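Local coordinates for epidermin leader peptide processing serine protease EpiP (Staphylococcus aureus subsp. aureus, PDB 3QFH), which is a subtilisin-like serine endopeptidase that probably cleaves the leader peptide from the precursor of the lantibiotic epidermin, at residues 22-36 with 66-79. Residues are numbered along the deposited sequence; the frame is centred on the assembly and turned at random.
Sequences YYSVEYKNTATFNKL and LANYKNDIKYINAT. With SO4 (sulfate ion), chain L.
Leu36 packs against Leu66 and Tyr69 where helix 30-40 meets the turn before strand 73-78, which pairs antiparallel with strand 20-27. Leucine suits this helix face because it is branched and apolar: with CG anti to the backbone N (chi1 -173°), the branch swings toward the turn, Leu36 CD2 meeting Leu66 CD1 at 3.6 Å and Leu36 CD1 lying over one face of the Tyr69 ring, 4.1 Å from its centroid, a CH-pi contact. Asp72 borders this patch; its carboxylate can take a water donor beside the helix, and OD2 is so bridged to Thr32 O. Asp72 O accepts from Lys28 N at 2.9 Å. Lysine is long enough for extended Lys28 to reach a turn carbonyl, NZ meeting Lys70 O almost head-on at 3.0 Å. At the classic beta bulge, Glu26 O takes two donors, Lys74 N at 2.8 Å and Tyr75 N at 3.1 Å. The Glu26 acid sits where OE2 can form a salt bridge with Lys262 of the protease part, while OE1 lies at the Tyr75 ring edge. Val25, Ile73, Ile76 and Leu36 thus give the propeptide-like domain an apolar interior, and its polar face turns toward helix 254-269, consistent with a subtilase propeptide docked on its enzyme.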
loop_
_atom_site.group_PDB
_atom_site.type_symbol
_atom_site.label_atom_id
_atom_site.label_comp_id
_atom_site.label_asym_id
_atom_site.label_seq_id
_atom_site.Cartn_x
_atom_site.Cartn_y
_atom_site.Cartn_z
ATOM N N TYR A 22 -7.676 -1.466 24.482
ATOM C CA TYR A 22 -7.873 -2.142 23.211
ATOM C C TYR A 22 -6.914 -3.318 23.072
ATOM O O TYR A 22 -5.693 -3.140 23.103
ATOM C CB TYR A 22 -7.677 -1.160 22.046
ATOM C CG TYR A 22 -8.843 -0.198 21.847
ATOM C CD1 TYR A 22 -8.939 0.999 22.568
ATOM C CD2 TYR A 22 -9.850 -0.494 20.931
ATOM C CE1 TYR A 22 -10.034 1.881 22.370
ATOM C CE2 TYR A 22 -10.938 0.365 20.737
ATOM C CZ TYR A 22 -11.027 1.538 21.450
ATOM O OH TYR A 22 -12.105 2.355 21.219
ATOM N N TYR A 23 -7.472 -4.520 22.938
ATOM C CA TYR A 23 -6.664 -5.720 22.731
ATOM C C TYR A 23 -6.917 -6.338 21.368
ATOM O O TYR A 23 -8.061 -6.391 20.876
ATOM C CB TYR A 23 -6.915 -6.765 23.817
ATOM C CG TYR A 23 -6.344 -6.375 25.154
ATOM C CD1 TYR A 23 -5.014 -6.669 25.478
ATOM C CD2 TYR A 23 -7.114 -5.691 26.090
ATOM C CE1 TYR A 23 -4.471 -6.296 26.701
ATOM C CE2 TYR A 23 -6.574 -5.308 27.322
ATOM C CZ TYR A 23 -5.257 -5.620 27.623
ATOM O OH TYR A 23 -4.724 -5.252 28.839
ATOM N N SER A 24 -5.823 -6.780 20.758
ATOM C CA SER A 24 -5.865 -7.501 19.496
ATOM C C SER A 24 -5.877 -8.976 19.855
ATOM O O SER A 24 -5.037 -9.438 20.637
ATOM C CB SER A 24 -4.667 -7.147 18.628
ATOM O OG SER A 24 -4.747 -5.789 18.209
ATOM N N VAL A 25 -6.834 -9.715 19.296
ATOM C CA VAL A 25 -6.998 -11.118 19.636
ATOM C C VAL A 25 -7.067 -12.023 18.422
ATOM O O VAL A 25 -7.826 -11.756 17.483
ATOM C CB VAL A 25 -8.293 -11.328 20.482
ATOM C CG1 VAL A 25 -8.465 -12.777 20.853
ATOM C CG2 VAL A 25 -8.242 -10.470 21.755
ATOM N N GLU A 26 -6.267 -13.091 18.448
ATOM C CA GLU A 26 -6.297 -14.092 17.406
ATOM C C GLU A 26 -7.002 -15.304 17.980
ATOM O O GLU A 26 -6.578 -15.869 18.993
ATOM C CB GLU A 26 -4.888 -14.427 16.897
ATOM C CG GLU A 26 -4.890 -15.426 15.741
ATOM C CD GLU A 26 -3.572 -15.462 14.961
ATOM O OE1 GLU A 26 -2.617 -14.715 15.311
ATOM O OE2 GLU A 26 -3.506 -16.232 13.976
ATOM N N TYR A 27 -8.105 -15.684 17.356
ATOM C CA TYR A 27 -8.909 -16.798 17.839
ATOM C C TYR A 27 -8.825 -18.007 16.907
ATOM O O TYR A 27 -8.212 -17.945 15.847
ATOM C CB TYR A 27 -10.352 -16.358 18.113
ATOM C CG TYR A 27 -11.094 -15.648 16.989
ATOM C CD1 TYR A 27 -11.886 -16.352 16.097
ATOM C CD2 TYR A 27 -11.061 -14.267 16.879
ATOM C CE1 TYR A 27 -12.596 -15.704 15.097
ATOM C CE2 TYR A 27 -11.753 -13.609 15.883
ATOM C CZ TYR A 27 -12.526 -14.333 14.994
ATOM O OH TYR A 27 -13.228 -13.682 14.000
ATOM N N LYS A 28 -9.418 -19.120 17.313
ATOM C CA LYS A 28 -9.270 -20.354 16.543
ATOM C C LYS A 28 -10.438 -20.746 15.653
ATOM O O LYS A 28 -10.232 -21.355 14.617
ATOM C CB LYS A 28 -8.930 -21.506 17.498
ATOM C CG LYS A 28 -7.604 -21.283 18.223
ATOM C CD LYS A 28 -7.166 -22.470 19.079
ATOM C CE LYS A 28 -5.851 -22.149 19.800
ATOM N NZ LYS A 28 -5.303 -23.299 20.584
ATOM N N ASN A 29 -11.650 -20.379 16.041
ATOM C CA ASN A 29 -12.839 -20.817 15.319
ATOM C C ASN A 29 -13.998 -19.831 15.459
ATOM O O ASN A 29 -14.371 -19.445 16.567
ATOM C CB ASN A 29 -13.234 -22.186 15.890
ATOM C CG ASN A 29 -14.475 -22.776 15.239
ATOM O OD1 ASN A 29 -15.445 -23.101 15.925
ATOM N ND2 ASN A 29 -14.451 -22.917 13.919
ATOM N N THR A 30 -14.572 -19.431 14.331
ATOM C CA THR A 30 -15.699 -18.498 14.321
ATOM C C THR A 30 -16.822 -18.899 15.275
ATOM O O THR A 30 -17.215 -18.112 16.130
ATOM C CB THR A 30 -16.226 -18.304 12.884
ATOM O OG1 THR A 30 -15.307 -17.453 12.186
ATOM C CG2 THR A 30 -17.631 -17.659 12.863
ATOM N N ALA A 31 -17.315 -20.123 15.158
ATOM C CA ALA A 31 -18.416 -20.593 16.019
ATOM C C ALA A 31 -18.093 -20.565 17.536
ATOM O O ALA A 31 -18.893 -20.084 18.343
ATOM C CB ALA A 31 -18.852 -21.993 15.592
ATOM N N THR A 32 -16.937 -21.081 17.928
ATOM C CA THR A 32 -16.587 -21.100 19.341
ATOM C C THR A 32 -16.268 -19.684 19.841
ATOM O O THR A 32 -16.556 -19.342 20.987
ATOM C CB THR A 32 -15.396 -22.037 19.635
ATOM O OG1 THR A 32 -14.189 -21.482 19.097
ATOM C CG2 THR A 32 -15.646 -23.431 19.048
ATOM N N PHE A 33 -15.677 -18.858 18.986
ATOM C CA PHE A 33 -15.368 -17.475 19.379
ATOM C C PHE A 33 -16.654 -16.686 19.625
ATOM O O PHE A 33 -16.773 -15.998 20.641
ATOM C CB PHE A 33 -14.494 -16.772 18.341
ATOM C CG PHE A 33 -14.197 -15.331 18.677
ATOM C CD1 PHE A 33 -13.264 -15.011 19.649
ATOM C CD2 PHE A 33 -14.851 -14.296 18.015
ATOM C CE1 PHE A 33 -12.996 -13.695 19.974
ATOM C CE2 PHE A 33 -14.582 -12.970 18.334
ATOM C CZ PHE A 33 -13.650 -12.674 19.315
ATOM N N ASN A 34 -17.615 -16.789 18.711
ATOM C CA ASN A 34 -18.885 -16.066 18.878
ATOM C C ASN A 34 -19.560 -16.496 20.159
ATOM O O ASN A 34 -20.106 -15.677 20.882
ATOM C CB ASN A 34 -19.846 -16.300 17.705
ATOM C CG ASN A 34 -19.379 -15.656 16.420
ATOM O OD1 ASN A 34 -18.525 -14.762 16.415
ATOM N ND2 ASN A 34 -19.935 -16.116 15.309
ATOM N N LYS A 35 -19.524 -17.798 20.425
ATOM C CA LYS A 35 -20.125 -18.346 21.626
ATOM C C LYS A 35 -19.443 -17.775 22.866
ATOM O O LYS A 35 -20.104 -17.415 23.824
ATOM C CB LYS A 35 -20.031 -19.869 21.608
ATOM C CG LYS A 35 -20.646 -20.537 22.797
ATOM C CD LYS A 35 -20.558 -22.037 22.673
ATOM C CE LYS A 35 -21.222 -22.723 23.840
ATOM N NZ LYS A 35 -21.075 -24.194 23.733
ATOM N N LEU A 36 -18.118 -17.678 22.834
ATOM C CA LEU A 36 -17.361 -17.137 23.960
ATOM C C LEU A 36 -17.676 -15.649 24.170
ATOM O O LEU A 36 -17.787 -15.178 25.317
ATOM C CB LEU A 36 -15.860 -17.330 23.740
ATOM C CG LEU A 36 -14.944 -16.958 24.898
ATOM C CD1 LEU A 36 -15.255 -17.802 26.150
ATOM C CD2 LEU A 36 -13.463 -17.109 24.500
ATOM N N LEU A 66 -9.154 -14.106 29.568
ATOM C CA LEU A 66 -9.464 -14.546 28.201
ATOM C C LEU A 66 -8.323 -15.376 27.596
ATOM O O LEU A 66 -8.563 -16.286 26.824
ATOM C CB LEU A 66 -9.790 -13.343 27.307
ATOM C CG LEU A 66 -10.218 -13.658 25.874
ATOM C CD1 LEU A 66 -11.515 -14.453 25.881
ATOM C CD2 LEU A 66 -10.372 -12.385 25.065
ATOM N N ALA A 67 -7.091 -15.051 27.956
ATOM C CA ALA A 67 -5.926 -15.771 27.483
ATOM C C ALA A 67 -5.897 -17.225 28.003
ATOM O O ALA A 67 -5.165 -18.066 27.478
ATOM C CB ALA A 67 -4.659 -15.032 27.895
ATOM N N ASN A 68 -6.700 -17.524 29.020
ATOM C CA ASN A 68 -6.765 -18.877 29.569
ATOM C C ASN A 68 -7.747 -19.807 28.833
ATOM O O ASN A 68 -7.865 -20.980 29.188
ATOM C CB ASN A 68 -7.096 -18.815 31.061
ATOM C CG ASN A 68 -5.986 -18.140 31.876
ATOM O OD1 ASN A 68 -4.828 -18.134 31.464
ATOM N ND2 ASN A 68 -6.342 -17.571 33.023
ATOM N N TYR A 69 -8.472 -19.282 27.841
ATOM C CA TYR A 69 -9.400 -20.119 27.059
ATOM C C TYR A 69 -8.633 -20.718 25.891
ATOM O O TYR A 69 -8.735 -20.274 24.755
ATOM C CB TYR A 69 -10.633 -19.335 26.629
ATOM C CG TYR A 69 -11.569 -19.120 27.778
ATOM C CD1 TYR A 69 -12.636 -19.994 27.995
ATOM C CD2 TYR A 69 -11.357 -18.095 28.698
ATOM C CE1 TYR A 69 -13.492 -19.830 29.071
ATOM C CE2 TYR A 69 -12.206 -17.928 29.790
ATOM C CZ TYR A 69 -13.273 -18.804 29.963
ATOM O OH TYR A 69 -14.125 -18.652 31.032
ATOM N N LYS A 70 -7.871 -21.755 26.213
ATOM C CA LYS A 70 -6.952 -22.403 25.277
ATOM C C LYS A 70 -7.598 -23.048 24.061
ATOM O O LYS A 70 -6.951 -23.187 23.032
ATOM C CB LYS A 70 -6.116 -23.451 26.026
ATOM C CG LYS A 70 -5.361 -22.899 27.243
ATOM C CD LYS A 70 -4.447 -21.723 26.869
ATOM C CE LYS A 70 -3.739 -21.143 28.095
ATOM N NZ LYS A 70 -2.981 -19.885 27.781
ATOM N N ASN A 71 -8.858 -23.454 24.180
ATOM C CA ASN A 71 -9.562 -24.074 23.061
ATOM C C ASN A 71 -10.005 -23.032 22.030
ATOM O O ASN A 71 -10.276 -23.370 20.879
ATOM C CB ASN A 71 -10.814 -24.816 23.556
ATOM C CG ASN A 71 -10.511 -25.862 24.636
ATOM O OD1 ASN A 71 -9.377 -26.336 24.773
ATOM N ND2 ASN A 71 -11.540 -26.231 25.400
ATOM N N ASP A 72 -10.071 -21.763 22.446
ATOM C CA ASP A 72 -10.614 -20.709 21.588
ATOM C C ASP A 72 -9.686 -19.582 21.224
ATOM O O ASP A 72 -9.849 -18.982 20.162
ATOM C CB ASP A 72 -11.803 -20.051 22.290
ATOM C CG ASP A 72 -12.891 -21.034 22.663
ATOM O OD1 ASP A 72 -12.937 -22.145 22.095
ATOM O OD2 ASP A 72 -13.717 -20.681 23.540
ATOM N N ILE A 73 -8.748 -19.265 22.105
ATOM C CA ILE A 73 -7.880 -18.116 21.909
ATOM C C ILE A 73 -6.449 -18.563 21.643
ATOM O O ILE A 73 -5.868 -19.317 22.430
ATOM C CB ILE A 73 -7.914 -17.209 23.153
ATOM C CG1 ILE A 73 -9.363 -16.827 23.516
ATOM C CG2 ILE A 73 -7.077 -15.970 22.949
ATOM C CD1 ILE A 73 -10.120 -15.983 22.483
ATOM N N LYS A 74 -5.898 -18.097 20.525
ATOM C CA LYS A 74 -4.548 -18.441 20.129
ATOM C C LYS A 74 -3.573 -17.411 20.723
ATOM O O LYS A 74 -2.643 -17.791 21.427
ATOM C CB LYS A 74 -4.458 -18.548 18.598
ATOM C CG LYS A 74 -3.121 -19.070 18.027
ATOM C CD LYS A 74 -3.259 -19.350 16.511
ATOM C CE LYS A 74 -1.922 -19.583 15.804
ATOM N NZ LYS A 74 -1.107 -20.689 16.375
ATOM N N TYR A 75 -3.809 -16.118 20.465
ATOM C CA TYR A 75 -2.964 -15.043 20.996
ATOM C C TYR A 75 -3.747 -13.792 21.335
ATOM O O TYR A 75 -4.791 -13.513 20.747
ATOM C CB TYR A 75 -1.896 -14.601 19.987
ATOM C CG TYR A 75 -0.954 -15.657 19.536
ATOM C CD1 TYR A 75 -0.024 -16.194 20.414
ATOM C CD2 TYR A 75 -0.956 -16.100 18.217
ATOM C CE1 TYR A 75 0.854 -17.172 20.009
ATOM C CE2 TYR A 75 -0.078 -17.078 17.797
ATOM C CZ TYR A 75 0.828 -17.610 18.706
ATOM O OH TYR A 75 1.714 -18.568 18.321
ATOM N N ILE A 76 -3.196 -13.017 22.263
ATOM C CA ILE A 76 -3.743 -11.741 22.648
ATOM C C ILE A 76 -2.581 -10.814 22.957
ATOM O O ILE A 76 -1.613 -11.228 23.603
ATOM C CB ILE A 76 -4.650 -11.807 23.931
ATOM C CG1 ILE A 76 -5.819 -12.764 23.756
ATOM C CG2 ILE A 76 -5.218 -10.422 24.259
ATOM C CD1 ILE A 76 -6.719 -12.878 25.011
ATOM N N ASN A 77 -2.645 -9.586 22.443
ATOM C CA ASN A 77 -1.691 -8.537 22.806
ATOM C C ASN A 77 -2.400 -7.197 22.759
ATOM O O ASN A 77 -3.415 -7.039 22.068
ATOM C CB ASN A 77 -0.403 -8.535 21.961
ATOM C CG ASN A 77 -0.653 -8.355 20.466
ATOM O OD1 ASN A 77 -0.547 -9.315 19.712
ATOM N ND2 ASN A 77 -0.969 -7.135 20.036
ATOM N N ALA A 78 -1.889 -6.244 23.530
ATOM C CA ALA A 78 -2.438 -4.907 23.537
ATOM C C ALA A 78 -2.185 -4.360 22.161
ATOM O O ALA A 78 -1.114 -4.580 21.615
ATOM C CB ALA A 78 -1.734 -4.056 24.584
ATOM N N THR A 79 -3.169 -3.681 21.582
ATOM C CA THR A 79 -2.995 -3.066 20.274
ATOM C C THR A 79 -2.063 -1.874 20.469
ATOM O O THR A 79 -2.247 -1.103 21.408
ATOM C CB THR A 79 -4.327 -2.535 19.740
ATOM O OG1 THR A 79 -5.352 -3.526 19.912
ATOM C CG2 THR A 79 -4.206 -2.126 18.276
HETATM S S SO4 L . -14.162 -21.336 10.957
HETATM O O1 SO4 L . -15.226 -22.204 11.454
HETATM O O2 SO4 L . -13.055 -22.162 10.488
HETATM O O3 SO4 L . -14.660 -20.511 9.859
HETATM O O4 SO4 L . -13.712 -20.471 12.039
HETATM O O HOH W 1 -12.363 -19.488 18.772
HETATM O O HOH W 2 -16.453 -21.034 22.979
#